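Local coordinates for protein HicA3 Toxin (Yersinia pestis, PDB 4P78) that is the toxin of the HicA3-HicB3 toxin-antitoxin system, probably an RNA-cleaving enzyme like other HicA proteins, and is bound here by its antitoxin, at residues M1-A13 against P43-R55. Numbering follows the deposited sequence.
Sequences MESGELIKRLEDA and PYPRKDISKGLLR
In the compact alpha-beta-beta-beta-alpha fold of the HicA toxin, S3, in the first turn of helix 3-12, ties that helix to the connection between strand 36-44 and helix 51-61. A pair of opposed bonds joins S3 to R46. The amide N of S3 donates to R46 O at 3.0 Å, lying in the carbonyl plane, while R46 N returns a 2.7 Å bond to S3 OG, bent to 135° at the hydrogen. Serine suits the place because its short hydroxyl, swung beside its own backbone N (chi1 -74°), accepts the N-H of R46 and donates a weak bond to P43 O. Its CB meets the Y44 ring at the edge, 3.8 Å from CD1.

Next to this polar joint the contact turns apolar. I49 points toward helix 3-12 and extends its CD1 to L6 CD2, 3.9 Å away, the two side chains crossing at about a right angle; the same methyl touches the carbonyl carbon of E2, 3.6 Å away. L6 sets CD2 against L53 CD2 and CD1 against L54 CD2, and L42 and I63 extend this core. M1, unbranched and flexible, bends at its last torsion, so that SD meets L54 CD2 and CE meets L54 CD1, the two side chains crossing obliquely.

The facing loop also meets the antitoxin: D48 OD2 accepts from V11 N of the HicB3 chain, and S50, which caps helix 51-61 by accepting from L53 N, bonds to D15 of that chain. At the N-terminus a water bridges the segments, accepting from M1 N at 3.0 Å and donating to I49 O at 2.7 Å.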
loop_
_atom_site.group_PDB
_atom_site.type_symbol
_atom_site.label_atom_id
_atom_site.label_comp_id
_atom_site.label_asym_id
_atom_site.label_seq_id
_atom_site.Cartn_x
_atom_site.Cartn_y
_atom_site.Cartn_z
ATOM N N MET C 1 13.182 -19.224 -8.704
ATOM C CA MET C 1 13.175 -19.027 -10.149
ATOM C C MET C 1 13.603 -17.610 -10.537
ATOM O O MET C 1 13.237 -16.640 -9.866
ATOM C CB MET C 1 11.790 -19.325 -10.721
ATOM C CG MET C 1 11.729 -19.261 -12.235
ATOM S SD MET C 1 10.092 -19.621 -12.869
ATOM C CE MET C 1 9.667 -21.086 -11.924
ATOM N N GLU C 2 14.380 -17.503 -11.618
ATOM C CA GLU C 2 14.821 -16.216 -12.146
ATOM C C GLU C 2 13.980 -15.780 -13.331
ATOM O O GLU C 2 13.233 -16.579 -13.887
ATOM C CB GLU C 2 16.280 -16.272 -12.593
ATOM C CG GLU C 2 17.255 -16.819 -11.591
ATOM C CD GLU C 2 18.642 -16.936 -12.191
ATOM O OE1 GLU C 2 18.751 -17.396 -13.354
ATOM O OE2 GLU C 2 19.616 -16.550 -11.507
ATOM N N SER C 3 14.142 -14.517 -13.725
ATOM C CA SER C 3 13.432 -13.946 -14.861
ATOM C C SER C 3 13.593 -14.799 -16.103
ATOM O O SER C 3 12.619 -15.054 -16.821
ATOM C CB SER C 3 13.926 -12.529 -15.156
ATOM O OG SER C 3 13.450 -11.614 -14.192
ATOM N N GLY C 4 14.822 -15.252 -16.331
ATOM C CA GLY C 4 15.165 -16.015 -17.516
ATOM C C GLY C 4 14.414 -17.318 -17.609
ATOM O O GLY C 4 13.913 -17.670 -18.680
ATOM N N GLU C 5 14.324 -18.041 -16.497
ATOM C CA GLU C 5 13.583 -19.296 -16.499
ATOM C C GLU C 5 12.068 -19.067 -16.687
ATOM O O GLU C 5 11.399 -19.856 -17.363
ATOM C CB GLU C 5 13.828 -20.086 -15.215
ATOM C CG GLU C 5 13.211 -21.477 -15.275
ATOM C CD GLU C 5 13.296 -22.229 -13.965
ATOM O OE1 GLU C 5 14.214 -21.941 -13.166
ATOM O OE2 GLU C 5 12.442 -23.115 -13.740
ATOM N N LEU C 6 11.536 -17.991 -16.107
ATOM C CA LEU C 6 10.116 -17.661 -16.275
ATOM C C LEU C 6 9.793 -17.368 -17.741
ATOM O O LEU C 6 8.807 -17.866 -18.277
ATOM C CB LEU C 6 9.723 -16.458 -15.396
ATOM C CG LEU C 6 8.309 -15.893 -15.627
ATOM C CD1 LEU C 6 7.262 -16.995 -15.558
ATOM C CD2 LEU C 6 7.990 -14.776 -14.614
ATOM N N ILE C 7 10.634 -16.561 -18.378
ATOM C CA ILE C 7 10.499 -16.252 -19.804
ATOM C C ILE C 7 10.516 -17.529 -20.666
ATOM O O ILE C 7 9.698 -17.691 -21.577
ATOM C CB ILE C 7 11.618 -15.283 -20.269
ATOM C CG1 ILE C 7 11.435 -13.903 -19.621
ATOM C CG2 ILE C 7 11.663 -15.176 -21.794
ATOM C CD1 ILE C 7 12.485 -12.885 -20.030
ATOM N N LYS C 8 11.419 -18.453 -20.362
ATOM C CA LYS C 8 11.450 -19.704 -21.124
ATOM C C LYS C 8 10.224 -20.584 -20.827
ATOM O O LYS C 8 9.717 -21.250 -21.720
ATOM C CB LYS C 8 12.766 -20.436 -20.868
ATOM C CG LYS C 8 13.976 -19.606 -21.364
ATOM C CD LYS C 8 15.265 -19.851 -20.566
ATOM C CE LYS C 8 16.289 -18.745 -20.834
ATOM N NZ LYS C 8 17.357 -18.672 -19.783
ATOM N N ARG C 9 9.693 -20.534 -19.606
ATOM C CA ARG C 9 8.427 -21.218 -19.345
ATOM C C ARG C 9 7.269 -20.568 -20.104
ATOM O O ARG C 9 6.344 -21.258 -20.545
ATOM C CB ARG C 9 8.132 -21.260 -17.847
ATOM C CG ARG C 9 9.014 -22.255 -17.108
ATOM C CD ARG C 9 8.855 -22.138 -15.613
ATOM N NE ARG C 9 9.779 -23.020 -14.909
ATOM C CZ ARG C 9 9.541 -24.304 -14.680
ATOM N NH1 ARG C 9 8.405 -24.850 -15.097
ATOM N NH2 ARG C 9 10.435 -25.041 -14.037
ATOM N N LEU C 10 7.326 -19.251 -20.283
ATOM C CA LEU C 10 6.301 -18.549 -21.059
ATOM C C LEU C 10 6.406 -18.905 -22.553
ATOM O O LEU C 10 5.392 -19.042 -23.248
ATOM C CB LEU C 10 6.409 -17.034 -20.847
ATOM C CG LEU C 10 5.898 -16.526 -19.485
ATOM C CD1 LEU C 10 6.400 -15.131 -19.163
ATOM C CD2 LEU C 10 4.379 -16.527 -19.477
ATOM N N GLU C 11 7.633 -19.069 -23.036
ATOM C CA GLU C 11 7.855 -19.474 -24.419
ATOM C C GLU C 11 7.344 -20.889 -24.649
ATOM O O GLU C 11 6.762 -21.176 -25.692
ATOM C CB GLU C 11 9.336 -19.377 -24.787
ATOM C CG GLU C 11 9.830 -17.950 -24.943
ATOM C CD GLU C 11 11.313 -17.898 -25.249
ATOM O OE1 GLU C 11 12.051 -18.737 -24.691
ATOM O OE2 GLU C 11 11.735 -17.037 -26.054
ATOM N N ASP C 12 7.558 -21.765 -23.675
ATOM C CA ASP C 12 7.018 -23.119 -23.728
ATOM C C ASP C 12 5.491 -23.106 -23.850
ATOM O O ASP C 12 4.900 -24.031 -24.396
ATOM C CB ASP C 12 7.431 -23.915 -22.489
ATOM C CG ASP C 12 8.923 -24.254 -22.474
ATOM O OD1 ASP C 12 9.570 -24.196 -23.549
ATOM O OD2 ASP C 12 9.445 -24.581 -21.380
ATOM N N ALA C 13 4.854 -22.054 -23.343
ATOM C CA ALA C 13 3.400 -21.961 -23.391
ATOM C C ALA C 13 2.928 -21.173 -24.607
ATOM O O ALA C 13 1.750 -20.804 -24.692
ATOM C CB ALA C 13 2.859 -21.332 -22.104
ATOM N N PRO C 43 8.981 -7.616 -14.917
ATOM C CA PRO C 43 10.205 -6.975 -14.421
ATOM C C PRO C 43 11.425 -7.812 -14.809
ATOM O O PRO C 43 11.345 -9.038 -14.779
ATOM C CB PRO C 43 10.018 -6.964 -12.900
ATOM C CG PRO C 43 9.123 -8.136 -12.626
ATOM C CD PRO C 43 8.201 -8.252 -13.838
ATOM N N TYR C 44 12.539 -7.179 -15.153
ATOM C CA TYR C 44 13.706 -7.943 -15.597
ATOM C C TYR C 44 14.980 -7.121 -15.398
ATOM O O TYR C 44 14.985 -5.910 -15.629
ATOM C CB TYR C 44 13.516 -8.375 -17.073
ATOM C CG TYR C 44 14.775 -8.813 -17.809
ATOM C CD1 TYR C 44 15.147 -10.152 -17.870
ATOM C CD2 TYR C 44 15.580 -7.881 -18.447
ATOM C CE1 TYR C 44 16.293 -10.544 -18.535
ATOM C CE2 TYR C 44 16.726 -8.259 -19.113
ATOM C CZ TYR C 44 17.077 -9.584 -19.153
ATOM O OH TYR C 44 18.218 -9.934 -19.815
ATOM N N PRO C 45 16.065 -7.768 -14.951
ATOM C CA PRO C 45 16.158 -9.176 -14.554
ATOM C C PRO C 45 15.979 -9.373 -13.044
ATOM O O PRO C 45 16.358 -8.500 -12.266
ATOM C CB PRO C 45 17.573 -9.548 -14.989
ATOM C CG PRO C 45 18.359 -8.261 -14.749
ATOM C CD PRO C 45 17.392 -7.121 -14.984
ATOM N N ARG C 46 15.406 -10.500 -12.636
ATOM C CA ARG C 46 15.185 -10.778 -11.222
ATOM C C ARG C 46 15.819 -12.115 -10.862
ATOM O O ARG C 46 15.712 -13.073 -11.627
ATOM C CB ARG C 46 13.681 -10.812 -10.895
ATOM C CG ARG C 46 12.892 -9.614 -11.390
ATOM C CD ARG C 46 13.458 -8.322 -10.819
ATOM N NE ARG C 46 13.322 -8.262 -9.368
ATOM C CZ ARG C 46 13.852 -7.307 -8.612
ATOM N NH1 ARG C 46 14.572 -6.341 -9.167
ATOM N NH2 ARG C 46 13.670 -7.324 -7.301
ATOM N N LYS C 47 16.452 -12.191 -9.692
ATOM C CA LYS C 47 17.085 -13.433 -9.246
ATOM C C LYS C 47 16.099 -14.355 -8.533
ATOM O O LYS C 47 16.379 -15.531 -8.313
ATOM C CB LYS C 47 18.261 -13.132 -8.310
ATOM C CG LYS C 47 19.294 -12.179 -8.886
ATOM C CD LYS C 47 19.387 -10.918 -8.029
ATOM C CE LYS C 47 20.803 -10.354 -7.981
ATOM N NZ LYS C 47 20.835 -9.015 -7.306
ATOM N N ASP C 48 14.952 -13.808 -8.154
ATOM C CA ASP C 48 13.948 -14.556 -7.406
ATOM C C ASP C 48 12.581 -13.983 -7.730
ATOM O O ASP C 48 12.436 -12.777 -7.923
ATOM C CB ASP C 48 14.211 -14.488 -5.890
ATOM C CG ASP C 48 13.301 -15.422 -5.092
ATOM O OD1 ASP C 48 13.202 -16.618 -5.444
ATOM O OD2 ASP C 48 12.671 -14.966 -4.114
ATOM N N ILE C 49 11.583 -14.855 -7.791
ATOM C CA ILE C 49 10.228 -14.463 -8.145
ATOM C C ILE C 49 9.273 -15.130 -7.170
ATOM O O ILE C 49 9.451 -16.295 -6.836
ATOM C CB ILE C 49 9.904 -14.856 -9.593
ATOM C CG1 ILE C 49 10.841 -14.120 -10.552
ATOM C CG2 ILE C 49 8.443 -14.556 -9.935
ATOM C CD1 ILE C 49 10.794 -14.657 -11.950
ATOM N N SER C 50 8.274 -14.397 -6.688
ATOM C CA SER C 50 7.415 -14.946 -5.638
ATOM C C SER C 50 6.491 -16.032 -6.183
ATOM O O SER C 50 6.112 -16.015 -7.357
ATOM C CB SER C 50 6.582 -13.843 -4.978
ATOM O OG SER C 50 5.572 -13.367 -5.861
ATOM N N LYS C 51 6.134 -16.970 -5.316
ATOM C CA LYS C 51 5.074 -17.916 -5.614
ATOM C C LYS C 51 3.772 -17.178 -5.971
ATOM O O LYS C 51 3.023 -17.611 -6.844
ATOM C CB LYS C 51 4.845 -18.859 -4.428
ATOM C CG LYS C 51 4.076 -20.111 -4.831
ATOM C CD LYS C 51 4.784 -20.784 -6.013
ATOM C CE LYS C 51 4.062 -22.018 -6.529
ATOM N NZ LYS C 51 4.991 -22.802 -7.412
ATOM N N GLY C 52 3.504 -16.065 -5.290
ATOM C CA GLY C 52 2.348 -15.237 -5.614
ATOM C C GLY C 52 2.336 -14.831 -7.082
ATOM O O GLY C 52 1.332 -15.032 -7.782
ATOM N N LEU C 53 3.451 -14.280 -7.558
ATOM C CA LEU C 53 3.538 -13.861 -8.948
ATOM C C LEU C 53 3.393 -15.063 -9.878
ATOM O O LEU C 53 2.618 -15.020 -10.832
ATOM C CB LEU C 53 4.856 -13.130 -9.226
ATOM C CG LEU C 53 4.917 -12.414 -10.583
ATOM C CD1 LEU C 53 5.781 -11.134 -10.493
ATOM C CD2 LEU C 53 5.457 -13.334 -11.675
ATOM N N LEU C 54 4.136 -16.131 -9.598
ATOM C CA LEU C 54 4.095 -17.323 -10.448
ATOM C C LEU C 54 2.677 -17.881 -10.585
ATOM O O LEU C 54 2.264 -18.248 -11.689
ATOM C CB LEU C 54 5.032 -18.411 -9.909
ATOM C CG LEU C 54 6.524 -18.095 -10.008
ATOM C CD1 LEU C 54 7.347 -19.217 -9.409
ATOM C CD2 LEU C 54 6.916 -17.859 -11.458
ATOM N N ARG C 55 1.935 -17.931 -9.474
ATOM C CA ARG C 55 0.559 -18.441 -9.488
ATOM C C ARG C 55 -0.314 -17.626 -10.435
ATOM O O ARG C 55 -1.186 -18.163 -11.115
ATOM C CB ARG C 55 -0.040 -18.423 -8.072
ATOM C CG ARG C 55 0.315 -19.630 -7.199
ATOM C CD ARG C 55 -0.713 -20.731 -7.357
ATOM N NE ARG C 55 -0.523 -21.827 -6.409
ATOM C CZ ARG C 55 -1.011 -21.842 -5.167
ATOM N NH1 ARG C 55 -1.710 -20.814 -4.707
ATOM N NH2 ARG C 55 -0.792 -22.887 -4.378
HETATM O O HOH W 1 10.684 -18.660 -7.181
#